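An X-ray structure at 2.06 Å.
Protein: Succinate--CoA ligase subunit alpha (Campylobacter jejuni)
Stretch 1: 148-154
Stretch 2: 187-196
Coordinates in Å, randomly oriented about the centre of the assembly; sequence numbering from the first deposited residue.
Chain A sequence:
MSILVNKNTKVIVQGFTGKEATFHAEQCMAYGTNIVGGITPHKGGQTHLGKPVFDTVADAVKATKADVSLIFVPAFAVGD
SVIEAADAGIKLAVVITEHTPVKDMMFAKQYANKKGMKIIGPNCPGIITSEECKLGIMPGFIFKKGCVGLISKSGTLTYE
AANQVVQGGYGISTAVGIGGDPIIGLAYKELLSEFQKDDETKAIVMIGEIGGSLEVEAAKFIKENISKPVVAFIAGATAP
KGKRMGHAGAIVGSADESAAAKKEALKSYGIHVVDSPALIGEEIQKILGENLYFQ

Stretch 1 148-154: VGLISKS
Stretch 2 (187-196) AYKELLSEFQ

The packing of an α-helix against a β-strand rests on a simple principle: alternate strand residues face the helix, and the helix answers with side chains spaced three or four residues apart. Succinate--CoA ligase subunit alpha offers a compact example. Residues 148-152 form an extended strand, and residues 188-196 belong to a helix that continues beyond the stretch. The two run antiparallel, their N-to-C directions 172° apart and their axes 9.5 Å apart at closest approach. The register places G149 beside F195 and I151 beside Y188, each pair having CA atoms 6.8 Å apart. No hydrogen bond crosses the interface; its 382 Å² of buried surface, both sides summed, is made mostly of van der Waals contact, with one CH-pi interaction.

V148 (phi/psi -103/121) opens the strand with its CB directed away from the helix and chi1 at t, and makes no contact. At G149 (-82/154) the backbone itself becomes the contact surface. G149 CA lies over one face of the F195 ring, 3.9 Å from the centroid and 24° off the ring normal, a CH-pi interaction in which a polarized C-H meets the aromatic electrons; G149 CA is 3.6 Å from F195 CE1. Glycine makes this closeness possible, since an ideally placed CB on G149 would point toward the helix and fall 2.7 Å from F195 CE1, a clash. F195 reaches the strand with chi1 -80° (m) and chi2 -55°.

L150 (-137/129; chi1 t, chi2 25°) turns its CB away from the helix, leaving its backbone to touch the same ring, with L150 N 3.8 Å from F195 CZ.

I151 (-127/125) is the centre of the packing, with 128 Å² covered by the helix. Its CB points toward the helix, and chi1 -51° (m) with chi2 157° (t) spreads its carbons among four partners. I151 CG1 meets the edge of the F195 ring, 3.7 Å from F195 CE2. I151 CD1 lies 3.8 Å from L191 CB and 3.9 Å from L192 CG, both leucines being m at chi1 and t at chi2, while I151 CG2 sits 3.8 Å from Y188 CD1. Close fitting of nonpolar surfaces, away from solvent, is the chemistry here.

S152 (-145/137; chi1 t) again has its CB directed away. S152 OG accepts a 3.0 Å hydrogen bond from S154 N, which ties the strand's end to the following loop. K153 (-82/0) has CB sideways, chi1 -85° (m) and the remaining chi angles t. Its extended aliphatic chain passes Y188, with K153 CG 3.6 Å from Y188 OH and K153 CE at the ring's edge. Y188, at chi1 -58° (m) and chi2 -69°, starts sideways but brings its end nearer the strand. S154 (-124/175; chi1 27°) lies beyond reach.

The helix is internally regular, its phi between -76° and -57° and psi between -50° and -35° over 188-196, with i-to-i+4 backbone bonds from L191 N to A187 O (3.2 Å) through Q196 N to L192 O (2.9 Å). At the N-cap position, A187 N donates to E190 OE1 at 3.0 Å.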

# COMPACT_ATOMS: atom_id res chain seq x y z
N VAL A 148 6.06 -25.64 12.66
CA VAL A 148 5.28 -24.86 11.66
C VAL A 148 6.05 -23.61 11.22
O VAL A 148 6.38 -22.77 12.02
CB VAL A 148 3.87 -24.53 12.17
CG1 VAL A 148 3.06 -23.82 11.11
CG2 VAL A 148 3.15 -25.80 12.61
N GLY A 149 6.32 -23.51 9.92
CA GLY A 149 6.89 -22.31 9.31
C GLY A 149 5.78 -21.31 9.03
O GLY A 149 4.59 -21.71 8.85
N LEU A 150 6.14 -20.03 9.00
CA LEU A 150 5.15 -18.93 8.80
C LEU A 150 5.74 -17.90 7.81
O LEU A 150 6.85 -17.45 8.02
CB LEU A 150 5.00 -18.34 10.20
CG LEU A 150 3.78 -17.53 10.57
CD1 LEU A 150 2.55 -17.83 9.73
CD2 LEU A 150 3.50 -17.72 12.06
N ILE A 151 4.99 -17.54 6.77
CA ILE A 151 5.35 -16.49 5.85
C ILE A 151 4.18 -15.53 5.78
O ILE A 151 3.10 -15.98 5.49
CB ILE A 151 5.66 -17.04 4.45
CG1 ILE A 151 6.67 -18.19 4.47
CG2 ILE A 151 6.13 -15.92 3.52
CD1 ILE A 151 6.57 -19.07 3.25
N SER A 152 4.40 -14.23 6.05
CA SER A 152 3.27 -13.30 6.18
C SER A 152 3.61 -11.89 5.65
O SER A 152 4.64 -11.32 5.99
CB SER A 152 2.83 -13.24 7.61
OG SER A 152 1.75 -12.35 7.79
N LYS A 153 2.65 -11.32 4.93
CA LYS A 153 2.72 -9.95 4.47
C LYS A 153 2.28 -8.98 5.58
O LYS A 153 2.29 -7.71 5.36
CB LYS A 153 1.81 -9.73 3.27
CG LYS A 153 2.36 -10.06 1.89
CD LYS A 153 1.29 -9.83 0.85
CE LYS A 153 1.80 -10.08 -0.55
NZ LYS A 153 0.74 -9.84 -1.56
N SER A 154 1.90 -9.49 6.76
CA SER A 154 1.46 -8.58 7.83
C SER A 154 2.25 -8.75 9.14
O SER A 154 3.17 -9.59 9.24
CB SER A 154 -0.03 -8.63 8.06
OG SER A 154 -0.59 -9.83 7.71
N ALA A 187 9.91 -13.66 -0.88
CA ALA A 187 8.48 -13.88 -0.71
C ALA A 187 8.16 -15.39 -0.61
O ALA A 187 8.96 -16.15 -0.13
CB ALA A 187 7.76 -13.19 -1.83
N TYR A 188 6.99 -15.81 -1.09
CA TYR A 188 6.49 -17.15 -0.85
C TYR A 188 7.40 -18.19 -1.50
O TYR A 188 7.78 -19.17 -0.86
CB TYR A 188 5.04 -17.30 -1.36
CG TYR A 188 4.12 -16.31 -0.71
CD1 TYR A 188 3.78 -16.41 0.63
CD2 TYR A 188 3.66 -15.20 -1.40
CE1 TYR A 188 3.00 -15.46 1.26
CE2 TYR A 188 2.87 -14.24 -0.79
CZ TYR A 188 2.52 -14.38 0.54
OH TYR A 188 1.69 -13.47 1.13
N LYS A 189 7.77 -18.00 -2.77
CA LYS A 189 8.49 -19.06 -3.51
C LYS A 189 9.83 -19.38 -2.84
O LYS A 189 10.13 -20.53 -2.61
CB LYS A 189 8.82 -18.64 -4.94
CG LYS A 189 7.61 -18.60 -5.84
CD LYS A 189 7.94 -18.16 -7.26
CE LYS A 189 6.74 -18.50 -8.13
NZ LYS A 189 6.87 -17.89 -9.48
N GLU A 190 10.61 -18.33 -2.55
CA GLU A 190 11.96 -18.49 -2.00
C GLU A 190 11.87 -19.10 -0.59
O GLU A 190 12.64 -20.00 -0.24
CB GLU A 190 12.69 -17.16 -1.90
CG GLU A 190 12.90 -16.47 -3.25
CD GLU A 190 11.79 -15.56 -3.78
OE1 GLU A 190 10.62 -15.44 -3.22
OE2 GLU A 190 12.11 -14.92 -4.78
N LEU A 191 10.93 -18.60 0.22
CA LEU A 191 10.85 -19.04 1.59
C LEU A 191 10.21 -20.43 1.69
O LEU A 191 10.60 -21.24 2.53
CB LEU A 191 10.10 -18.00 2.41
CG LEU A 191 10.85 -16.67 2.54
CD1 LEU A 191 10.02 -15.65 3.29
CD2 LEU A 191 12.15 -16.88 3.27
N LEU A 192 9.23 -20.73 0.83
CA LEU A 192 8.66 -22.10 0.80
C LEU A 192 9.76 -23.11 0.43
O LEU A 192 9.83 -24.17 1.06
CB LEU A 192 7.49 -22.18 -0.18
CG LEU A 192 6.19 -21.51 0.23
CD1 LEU A 192 5.31 -21.30 -0.97
CD2 LEU A 192 5.44 -22.34 1.26
N SER A 193 10.65 -22.75 -0.51
CA SER A 193 11.79 -23.64 -0.85
C SER A 193 12.72 -23.85 0.34
O SER A 193 13.19 -24.94 0.54
CB SER A 193 12.60 -23.14 -2.01
OG SER A 193 11.74 -22.93 -3.12
N GLU A 194 13.05 -22.78 1.08
CA GLU A 194 13.86 -22.93 2.30
C GLU A 194 13.18 -23.89 3.29
O GLU A 194 13.85 -24.73 3.87
CB GLU A 194 14.09 -21.58 2.99
CG GLU A 194 15.06 -20.71 2.22
CD GLU A 194 16.53 -21.09 2.40
OE1 GLU A 194 16.89 -21.83 3.37
OE2 GLU A 194 17.31 -20.59 1.62
N PHE A 195 11.87 -23.72 3.50
CA PHE A 195 11.13 -24.53 4.49
C PHE A 195 11.05 -26.00 4.05
O PHE A 195 11.08 -26.91 4.86
CB PHE A 195 9.73 -23.96 4.75
CG PHE A 195 9.67 -22.78 5.69
CD1 PHE A 195 10.22 -22.86 6.96
CD2 PHE A 195 9.08 -21.60 5.32
CE1 PHE A 195 10.17 -21.78 7.83
CE2 PHE A 195 9.02 -20.52 6.19
CZ PHE A 195 9.58 -20.61 7.44
N GLN A 196 10.96 -26.23 2.75
CA GLN A 196 10.89 -27.57 2.20
C GLN A 196 12.21 -28.31 2.51
O GLN A 196 12.19 -29.47 2.81
CB GLN A 196 10.63 -27.49 0.69
CG GLN A 196 10.62 -28.84 -0.04
CD GLN A 196 9.46 -29.70 0.40
OE1 GLN A 196 8.33 -29.25 0.49
NE2 GLN A 196 9.74 -30.95 0.70